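Local coordinates for AhlC (Aeromonas hydrophila, PDB 6H2E), which is the C component of a tripartite alpha-pore-forming toxin and occurs in a soluble form, at residues Q34-E39 with N110-Q115; Q101-S106 with S213-V218; A132-N137 with G185-I190. All coordinates share one frame; numbering follows the deposited sequence.

Contact 1: residues Q34-E39 with N110-Q115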
loop_
_atom_site.group_PDB
_atom_site.type_symbol
_atom_site.label_atom_id
_atom_site.label_comp_id
_atom_site.label_asym_id
_atom_site.label_seq_id
_atom_site.Cartn_x
_atom_site.Cartn_y
_atom_site.Cartn_z
ATOM N N GLN B 34 2.797 -12.751 17.521
ATOM C CA GLN B 34 3.898 -12.305 18.380
ATOM C C GLN B 34 4.562 -13.460 19.109
ATOM O O GLN B 34 5.801 -13.517 19.190
ATOM C CB GLN B 34 3.408 -11.314 19.430
ATOM C CG GLN B 34 3.175 -9.938 18.879
ATOM C CD GLN B 34 2.543 -9.032 19.904
ATOM O OE1 GLN B 34 1.900 -9.462 20.853
ATOM N NE2 GLN B 34 2.733 -7.751 19.707
ATOM N N GLN B 35 3.779 -14.408 19.627
ATOM C CA GLN B 35 4.399 -15.514 20.404
ATOM C C GLN B 35 5.080 -16.495 19.449
ATOM O O GLN B 35 6.237 -16.939 19.705
ATOM C CB GLN B 35 3.394 -16.205 21.329
ATOM C CG GLN B 35 2.783 -15.273 22.378
ATOM C CD GLN B 35 3.801 -14.452 23.145
ATOM O OE1 GLN B 35 4.538 -14.959 23.985
ATOM N NE2 GLN B 35 3.847 -13.166 22.862
ATOM N N ASN B 36 4.345 -16.854 18.394
ATOM C CA ASN B 36 4.824 -17.700 17.270
ATOM C C ASN B 36 6.175 -17.164 16.738
ATOM O O ASN B 36 7.199 -17.837 16.745
ATOM C CB ASN B 36 3.731 -17.798 16.199
ATOM C CG ASN B 36 4.167 -18.596 14.994
ATOM O OD1 ASN B 36 5.276 -19.110 14.981
ATOM N ND2 ASN B 36 3.337 -18.660 13.966
ATOM N N VAL B 37 6.202 -15.885 16.384
ATOM C CA VAL B 37 7.422 -15.256 15.916
ATOM C C VAL B 37 8.505 -15.309 17.014
ATOM O O VAL B 37 9.676 -15.552 16.723
ATOM C CB VAL B 37 7.074 -13.831 15.452
ATOM C CG1 VAL B 37 8.142 -12.813 15.734
ATOM C CG2 VAL B 37 6.655 -13.811 14.001
ATOM N N GLY B 38 8.124 -15.093 18.276
ATOM C CA GLY B 38 9.054 -15.211 19.424
ATOM C C GLY B 38 9.706 -16.578 19.506
ATOM O O GLY B 38 10.906 -16.670 19.732
ATOM N N GLU B 39 8.928 -17.633 19.251
ATOM C CA GLU B 39 9.430 -18.994 19.332
ATOM C C GLU B 39 10.243 -19.356 18.088
ATOM O O GLU B 39 11.167 -20.144 18.197
ATOM C CB GLU B 39 8.299 -20.008 19.478
ATOM C CG GLU B 39 7.668 -19.998 20.853
ATOM C CD GLU B 39 6.296 -20.652 20.920
ATOM O OE1 GLU B 39 5.727 -20.967 19.819
ATOM O OE2 GLU B 39 5.784 -20.843 22.074
ATOM N N ASN B 110 5.022 -21.010 9.778
ATOM C CA ASN B 110 4.683 -19.942 8.816
ATOM C C ASN B 110 3.231 -20.058 8.351
ATOM O O ASN B 110 2.561 -19.013 8.121
ATOM C CB ASN B 110 5.658 -19.929 7.634
ATOM C CG ASN B 110 5.522 -18.710 6.743
ATOM O OD1 ASN B 110 5.443 -17.556 7.187
ATOM N ND2 ASN B 110 5.424 -18.985 5.468
ATOM N N ASP B 111 2.737 -21.292 8.222
ATOM C CA ASP B 111 1.295 -21.527 7.920
ATOM C C ASP B 111 0.423 -20.910 9.007
ATOM O O ASP B 111 -0.593 -20.356 8.685
ATOM C CB ASP B 111 0.962 -23.013 7.724
ATOM C CG ASP B 111 1.529 -23.605 6.429
ATOM O OD1 ASP B 111 1.978 -22.807 5.568
ATOM O OD2 ASP B 111 1.555 -24.870 6.287
ATOM N N ARG B 112 0.832 -20.968 10.284
ATOM C CA ARG B 112 0.002 -20.338 11.349
ATOM C C ARG B 112 0.099 -18.815 11.292
ATOM O O ARG B 112 -0.804 -18.120 11.797
ATOM C CB ARG B 112 0.394 -20.827 12.748
ATOM C CG ARG B 112 0.204 -22.336 12.913
ATOM C CD ARG B 112 0.933 -22.988 14.097
ATOM N NE ARG B 112 1.372 -22.015 15.100
ATOM C CZ ARG B 112 2.597 -21.935 15.624
ATOM N NH1 ARG B 112 3.542 -22.799 15.273
ATOM N NH2 ARG B 112 2.844 -21.001 16.541
ATOM N N ILE B 113 1.174 -18.267 10.713
ATOM C CA ILE B 113 1.237 -16.796 10.580
ATOM C C ILE B 113 0.262 -16.347 9.498
ATOM O O ILE B 113 -0.437 -15.321 9.652
ATOM C CB ILE B 113 2.655 -16.272 10.306
ATOM C CG1 ILE B 113 3.603 -16.650 11.433
ATOM C CG2 ILE B 113 2.674 -14.752 10.113
ATOM C CD1 ILE B 113 5.050 -16.254 11.148
ATOM N N THR B 114 0.245 -17.079 8.391
ATOM C CA THR B 114 -0.714 -16.832 7.319
ATOM C C THR B 114 -2.138 -16.816 7.912
ATOM O O THR B 114 -2.799 -15.830 7.840
ATOM C CB THR B 114 -0.540 -17.875 6.203
ATOM O OG1 THR B 114 0.849 -17.882 5.860
ATOM C CG2 THR B 114 -1.381 -17.602 4.968
ATOM N N GLN B 115 -2.533 -17.880 8.625
ATOM C CA GLN B 115 -3.935 -18.054 9.121
ATOM C C GLN B 115 -4.277 -16.883 10.042
ATOM O O GLN B 115 -5.242 -16.220 9.841
ATOM C CB GLN B 115 -4.153 -19.423 9.787
ATOM C CG GLN B 115 -4.164 -20.609 8.816
ATOM C CD GLN B 115 -5.174 -20.435 7.698
ATOM O OE1 GLN B 115 -4.950 -20.836 6.566
ATOM N NE2 GLN B 115 -6.291 -19.790 7.989
#
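The guanidinium of Arg-112 carries the side-chain amide of Asn-36 over one face. The two planes are 24° apart and stacked. Asn-36 ND2 stands 3.5 Å above the guanidinium plane of Arg-112, near its rim. NH2 of Arg-112 makes the nearest touch, 3.2 Å from Asn-36 CG. Asn-36 OD1 is 3.5 Å from Arg-112 NH2, but the angle is too poor for a hydrogen bond. Glu-39 approaches the guanidinium obliquely, with OE1 4.4 Å from Arg-112 NH2, beyond salt-bridge range. The Asn-36 side chain extends with CG anti to the backbone N (chi1 178°), carrying the amide across to helix 78-150. There ND2 hydrogen-bonds to the carbonyl oxygen of Ala-109. The same ND2 lies against CG1 of Ile-113, 3.2 Å away. The bend of the Arg-112 chain at chi3 (17°) helps bring its guanidinium onto the amide. On the buried side, Val-37 CG2 meets Ile-113 CD1 at 4.1 Å. Phe-207 and Ser-208 of helix 166-236 add to this side. The contact joins antiparallel helices 28-71 and 78-150 through a buried amide and a small apolar patch. The amide N-H has a backbone acceptor, while Arg-112 contributes stacking and probably a loose attraction to Glu-39.

Contact 2: residues Q101-S106 with S213-V218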
loop_
_atom_site.group_PDB
_atom_site.type_symbol
_atom_site.label_atom_id
_atom_site.label_comp_id
_atom_site.label_asym_id
_atom_site.label_seq_id
_atom_site.Cartn_x
_atom_site.Cartn_y
_atom_site.Cartn_z
ATOM N N GLN B 101 13.087 -32.248 8.912
ATOM C CA GLN B 101 12.460 -31.782 10.170
ATOM C C GLN B 101 12.356 -30.246 10.204
ATOM O O GLN B 101 11.343 -29.674 10.627
ATOM C CB GLN B 101 13.243 -32.344 11.353
ATOM C CG GLN B 101 13.039 -33.844 11.520
ATOM C CD GLN B 101 14.073 -34.520 12.397
ATOM O OE1 GLN B 101 15.098 -33.935 12.752
ATOM N NE2 GLN B 101 13.803 -35.768 12.766
ATOM N N THR B 102 13.424 -29.584 9.765
ATOM C CA THR B 102 13.560 -28.119 9.753
ATOM C C THR B 102 12.587 -27.493 8.745
ATOM O O THR B 102 12.048 -26.400 8.947
ATOM C CB THR B 102 15.008 -27.760 9.379
ATOM O OG1 THR B 102 15.863 -28.520 10.235
ATOM C CG2 THR B 102 15.348 -26.292 9.517
ATOM N N LEU B 103 12.380 -28.191 7.632
ATOM C CA LEU B 103 11.460 -27.737 6.638
ATOM C C LEU B 103 10.026 -27.812 7.193
ATOM O O LEU B 103 9.288 -26.822 7.120
ATOM C CB LEU B 103 11.637 -28.582 5.376
ATOM C CG LEU B 103 10.633 -28.272 4.265
ATOM C CD1 LEU B 103 10.686 -26.796 3.919
ATOM C CD2 LEU B 103 10.875 -29.153 3.028
ATOM N N THR B 104 9.644 -28.958 7.768
ATOM C CA THR B 104 8.288 -29.129 8.410
ATOM C C THR B 104 8.031 -28.101 9.519
ATOM O O THR B 104 7.036 -27.403 9.518
ATOM C CB THR B 104 8.106 -30.511 9.049
ATOM O OG1 THR B 104 8.378 -31.408 7.985
ATOM C CG2 THR B 104 6.712 -30.745 9.607
ATOM N N ALA B 105 8.947 -28.016 10.477
ATOM C CA ALA B 105 8.767 -27.056 11.592
ATOM C C ALA B 105 8.594 -25.634 11.040
ATOM O O ALA B 105 7.887 -24.830 11.617
ATOM C CB ALA B 105 9.939 -27.153 12.569
ATOM N N SER B 106 9.228 -25.319 9.907
ATOM C CA SER B 106 9.135 -23.926 9.346
ATOM C C SER B 106 7.796 -23.654 8.638
ATOM O O SER B 106 7.151 -22.587 8.802
ATOM C CB SER B 106 10.268 -23.674 8.410
ATOM O OG SER B 106 11.510 -23.964 9.010
ATOM N N SER B 213 11.387 -17.015 1.964
ATOM C CA SER B 213 12.745 -17.127 1.320
ATOM C C SER B 213 13.535 -18.227 2.029
ATOM O O SER B 213 14.180 -19.031 1.404
ATOM C CB SER B 213 13.534 -15.810 1.306
ATOM O OG SER B 213 12.824 -14.791 0.618
ATOM N N LEU B 214 13.415 -18.298 3.351
ATOM C CA LEU B 214 14.143 -19.320 4.089
ATOM C C LEU B 214 13.594 -20.715 3.797
ATOM O O LEU B 214 14.368 -21.661 3.500
ATOM C CB LEU B 214 14.056 -18.993 5.574
ATOM C CG LEU B 214 14.889 -19.885 6.479
ATOM C CD1 LEU B 214 15.493 -19.075 7.604
ATOM C CD2 LEU B 214 14.046 -21.028 7.022
ATOM N N ILE B 215 12.270 -20.861 3.867
ATOM C CA ILE B 215 11.649 -22.137 3.517
ATOM C C ILE B 215 12.162 -22.564 2.134
ATOM O O ILE B 215 12.444 -23.735 1.887
ATOM C CB ILE B 215 10.104 -22.090 3.501
ATOM C CG1 ILE B 215 9.462 -21.579 4.787
ATOM C CG2 ILE B 215 9.525 -23.448 3.117
ATOM C CD1 ILE B 215 10.233 -21.891 5.975
ATOM N N ASP B 216 12.115 -21.655 1.173
ATOM C CA ASP B 216 12.483 -22.043 -0.206
ATOM C C ASP B 216 13.929 -22.509 -0.232
ATOM O O ASP B 216 14.192 -23.483 -0.867
ATOM C CB ASP B 216 12.261 -20.944 -1.249
ATOM C CG ASP B 216 10.802 -20.496 -1.400
ATOM O OD1 ASP B 216 9.908 -21.252 -0.968
ATOM O OD2 ASP B 216 10.568 -19.367 -1.928
ATOM N N ARG B 217 14.826 -21.834 0.500
ATOM C CA ARG B 217 16.241 -22.239 0.499
ATOM C C ARG B 217 16.427 -23.591 1.194
ATOM O O ARG B 217 17.206 -24.435 0.796
ATOM C CB ARG B 217 17.130 -21.209 1.209
ATOM C CG ARG B 217 18.620 -21.516 1.102
ATOM C CD ARG B 217 19.117 -22.011 -0.256
ATOM N NE ARG B 217 18.931 -21.099 -1.378
ATOM C CZ ARG B 217 19.798 -20.188 -1.844
ATOM N NH1 ARG B 217 20.955 -19.958 -1.238
ATOM N NH2 ARG B 217 19.463 -19.474 -2.914
ATOM N N VAL B 218 15.704 -23.815 2.278
ATOM C CA VAL B 218 15.868 -25.078 2.966
ATOM C C VAL B 218 15.368 -26.220 2.061
ATOM O O VAL B 218 15.930 -27.356 2.020
ATOM C CB VAL B 218 15.159 -25.043 4.323
ATOM C CG1 VAL B 218 15.097 -26.417 4.942
ATOM C CG2 VAL B 218 15.806 -24.033 5.281
#
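Leu-103 sets its CD1 methyl against CG2 of Ile-215, 3.6 Å away. The two side chains cross at about a right angle. The extended first torsion of Leu-103 (chi1 175°) swings its branched end over to Ile-215. Closer to the backbone, Leu-103 CB meets CG1 of Val-218 at 4.1 Å. CB thus rests on Val-218 and CD1 on Ile-215. Ser-106 is one turn further along. Its hydroxyl turns back into its own helix and donates to the carbonyl oxygen of Thr-102. The modelled length is very short, so its exact value is doubtful. The same OG of Ser-106 lies 4.4 Å from CD2 of Leu-214. Ile-215 CD1 also faces Ser-106, but that spacing in the model is unreliable. No hydrogen bond spans the two segments, and apolar contact joins them. Their axes come within 9.8 Å and run antiparallel, at 156°. Arg-217 points elsewhere, forming a salt bridge with Glu-184 of a third subunit. Helix 28-71 packs beside the pair: Leu-44 touches Ser-106, Val-48 touches Thr-102, and Met-51 meets both Thr-102 and Val-218. On the other helix, Leu-214 rests on Ile-10 of helix 5-20, so the contact lies within the helical bundle.

Contact 3: residues A132-N137 with G185-I190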
loop_
_atom_site.group_PDB
_atom_site.type_symbol
_atom_site.label_atom_id
_atom_site.label_comp_id
_atom_site.label_asym_id
_atom_site.label_seq_id
_atom_site.Cartn_x
_atom_site.Cartn_y
_atom_site.Cartn_z
ATOM N N ALA B 132 -17.944 3.126 8.618
ATOM C CA ALA B 132 -18.955 3.566 7.664
ATOM C C ALA B 132 -20.265 3.881 8.394
ATOM O O ALA B 132 -20.853 4.926 8.191
ATOM C CB ALA B 132 -19.144 2.511 6.606
ATOM N N GLY B 133 -20.714 2.956 9.243
ATOM C CA GLY B 133 -21.955 3.114 9.979
ATOM C C GLY B 133 -21.952 4.389 10.808
ATOM O O GLY B 133 -22.898 5.187 10.731
ATOM N N LEU B 134 -20.882 4.582 11.597
ATOM C CA LEU B 134 -20.752 5.736 12.487
ATOM C C LEU B 134 -20.757 7.015 11.652
ATOM O O LEU B 134 -21.351 8.055 12.025
ATOM C CB LEU B 134 -19.446 5.643 13.278
ATOM C CG LEU B 134 -19.345 4.498 14.283
ATOM C CD1 LEU B 134 -17.918 4.378 14.799
ATOM C CD2 LEU B 134 -20.313 4.690 15.439
ATOM N N GLN B 135 -20.065 6.930 10.524
ATOM C CA GLN B 135 -19.894 8.034 9.618
ATOM C C GLN B 135 -21.278 8.486 9.164
ATOM O O GLN B 135 -21.495 9.673 9.052
ATOM C CB GLN B 135 -19.001 7.649 8.435
ATOM C CG GLN B 135 -18.464 8.862 7.682
ATOM C CD GLN B 135 -17.700 9.817 8.575
ATOM O OE1 GLN B 135 -16.723 9.461 9.229
ATOM N NE2 GLN B 135 -18.137 11.060 8.605
ATOM N N SER B 136 -22.184 7.518 8.956
ATOM C CA SER B 136 -23.570 7.778 8.588
ATOM C C SER B 136 -24.345 8.312 9.786
ATOM O O SER B 136 -25.179 9.166 9.623
ATOM C CB SER B 136 -24.253 6.563 8.003
ATOM O OG SER B 136 -23.908 6.417 6.629
ATOM N N ASN B 137 -24.087 7.780 10.982
ATOM C CA ASN B 137 -24.753 8.273 12.179
ATOM C C ASN B 137 -24.358 9.737 12.417
ATOM O O ASN B 137 -25.038 10.434 13.139
ATOM C CB ASN B 137 -24.444 7.440 13.431
ATOM C CG ASN B 137 -25.045 6.042 13.434
ATOM O OD1 ASN B 137 -25.404 5.495 12.395
ATOM N ND2 ASN B 137 -25.112 5.427 14.601
ATOM N N GLY B 185 -15.139 11.431 17.969
ATOM C CA GLY B 185 -14.304 10.626 18.842
ATOM C C GLY B 185 -14.260 9.165 18.421
ATOM O O GLY B 185 -13.193 8.607 18.291
ATOM N N GLN B 186 -15.432 8.560 18.209
ATOM C CA GLN B 186 -15.548 7.154 17.913
ATOM C C GLN B 186 -14.893 6.836 16.557
ATOM O O GLN B 186 -14.228 5.821 16.426
ATOM C CB GLN B 186 -17.013 6.697 17.933
ATOM C CG GLN B 186 -17.564 6.385 19.325
ATOM C CD GLN B 186 -19.046 6.669 19.455
ATOM O OE1 GLN B 186 -19.448 7.765 19.853
ATOM N NE2 GLN B 186 -19.880 5.701 19.107
ATOM N N VAL B 187 -15.106 7.677 15.543
ATOM C CA VAL B 187 -14.529 7.426 14.218
ATOM C C VAL B 187 -12.996 7.477 14.296
ATOM O O VAL B 187 -12.327 6.630 13.690
ATOM C CB VAL B 187 -15.059 8.370 13.115
ATOM C CG1 VAL B 187 -16.564 8.239 12.945
ATOM C CG2 VAL B 187 -14.670 9.823 13.315
ATOM N N ASN B 188 -12.467 8.461 15.032
ATOM C CA ASN B 188 -11.028 8.698 15.166
ATOM C C ASN B 188 -10.406 7.541 15.965
ATOM O O ASN B 188 -9.354 6.992 15.598
ATOM C CB ASN B 188 -10.749 10.090 15.739
ATOM C CG ASN B 188 -9.302 10.509 15.572
ATOM O OD1 ASN B 188 -8.548 10.536 16.544
ATOM N ND2 ASN B 188 -8.894 10.823 14.349
ATOM N N GLN B 189 -11.082 7.126 17.029
ATOM C CA GLN B 189 -10.708 5.909 17.778
ATOM C C GLN B 189 -10.485 4.760 16.787
ATOM O O GLN B 189 -9.389 4.205 16.683
ATOM C CB GLN B 189 -11.804 5.594 18.808
ATOM C CG GLN B 189 -11.655 4.277 19.575
ATOM C CD GLN B 189 -10.336 4.153 20.289
ATOM O OE1 GLN B 189 -9.565 3.225 20.047
ATOM N NE2 GLN B 189 -10.060 5.094 21.179
ATOM N N ILE B 190 -11.544 4.387 16.069
ATOM C CA ILE B 190 -11.532 3.200 15.218
ATOM C C ILE B 190 -10.451 3.304 14.124
ATOM O O ILE B 190 -9.909 2.274 13.726
ATOM C CB ILE B 190 -12.926 2.957 14.601
ATOM C CG1 ILE B 190 -14.014 2.652 15.646
ATOM C CG2 ILE B 190 -12.860 1.869 13.551
ATOM C CD1 ILE B 190 -13.538 1.963 16.909
#
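The long antiparallel helical hairpin of this all-helical toxin component is formed by helices 78-150 and 166-236, and this contact lies on the part that extends away from the main bundle. The segment axes approach to 9.7 Å and make an angle of 161°. Leu-134 is central. Its CB rests against CG1 of Val-187, with 3.9 Å between the two carbons. Its branches then diverge. CD1 of Leu-134 lies 4.0 Å from CB of Gln-186, while CD2 lies near the terminal amide of Gln-186. CD1 of Leu-134 also comes toward CG1 of Ile-190, a looser touch at 4.4 Å. The Leu-134 chain crosses that of Gln-186 at about a right angle. With CG anti to the carbonyl carbon (chi1 -66°), Leu-134 directs CD1 toward the facing helix, while CD2 points along it. Leu-183, just before segment 185-190, also touches Leu-134. Ile-190 continues the apolar line in the other direction, onto Leu-127 and Ile-131 of helix 78-150. No hydrogen bond crosses between the segments. The contact is small, and none of the touching residues is fully buried. Neighbouring subunits approach the outer sides of the hairpin. Ala-132 packs on Gln-115 of a second subunit, and the carbonyl oxygen of Gly-185 accepts a hydrogen bond from Gln-8 of a third. At one margin Gln-135 bends at chi2 (56°), and its OE1 comes to 3.9 Å from CG1 of Val-187.

How the contacts relate
All three contacts use helix 78-150. Contact 1 ties it to helix 28-71; contacts 2 and 3 tie it to helix 166-236. Contacts 1 and 2 lie in the bundle, with centres 14 Å apart, and their segments alternate along the chain. Contact 3 is nested inside the loop closed by contact 2, yet its centre is 44 Å away, far out along the hairpin. It follows contact 1 in sequence, with centres 32 Å apart. The chain thus combines a multi-helix bundle with a long two-helix extension. Contacts 1 and 3 also meet between subunits, so segment 110-115 of one copy packs against segment 132-137 of another.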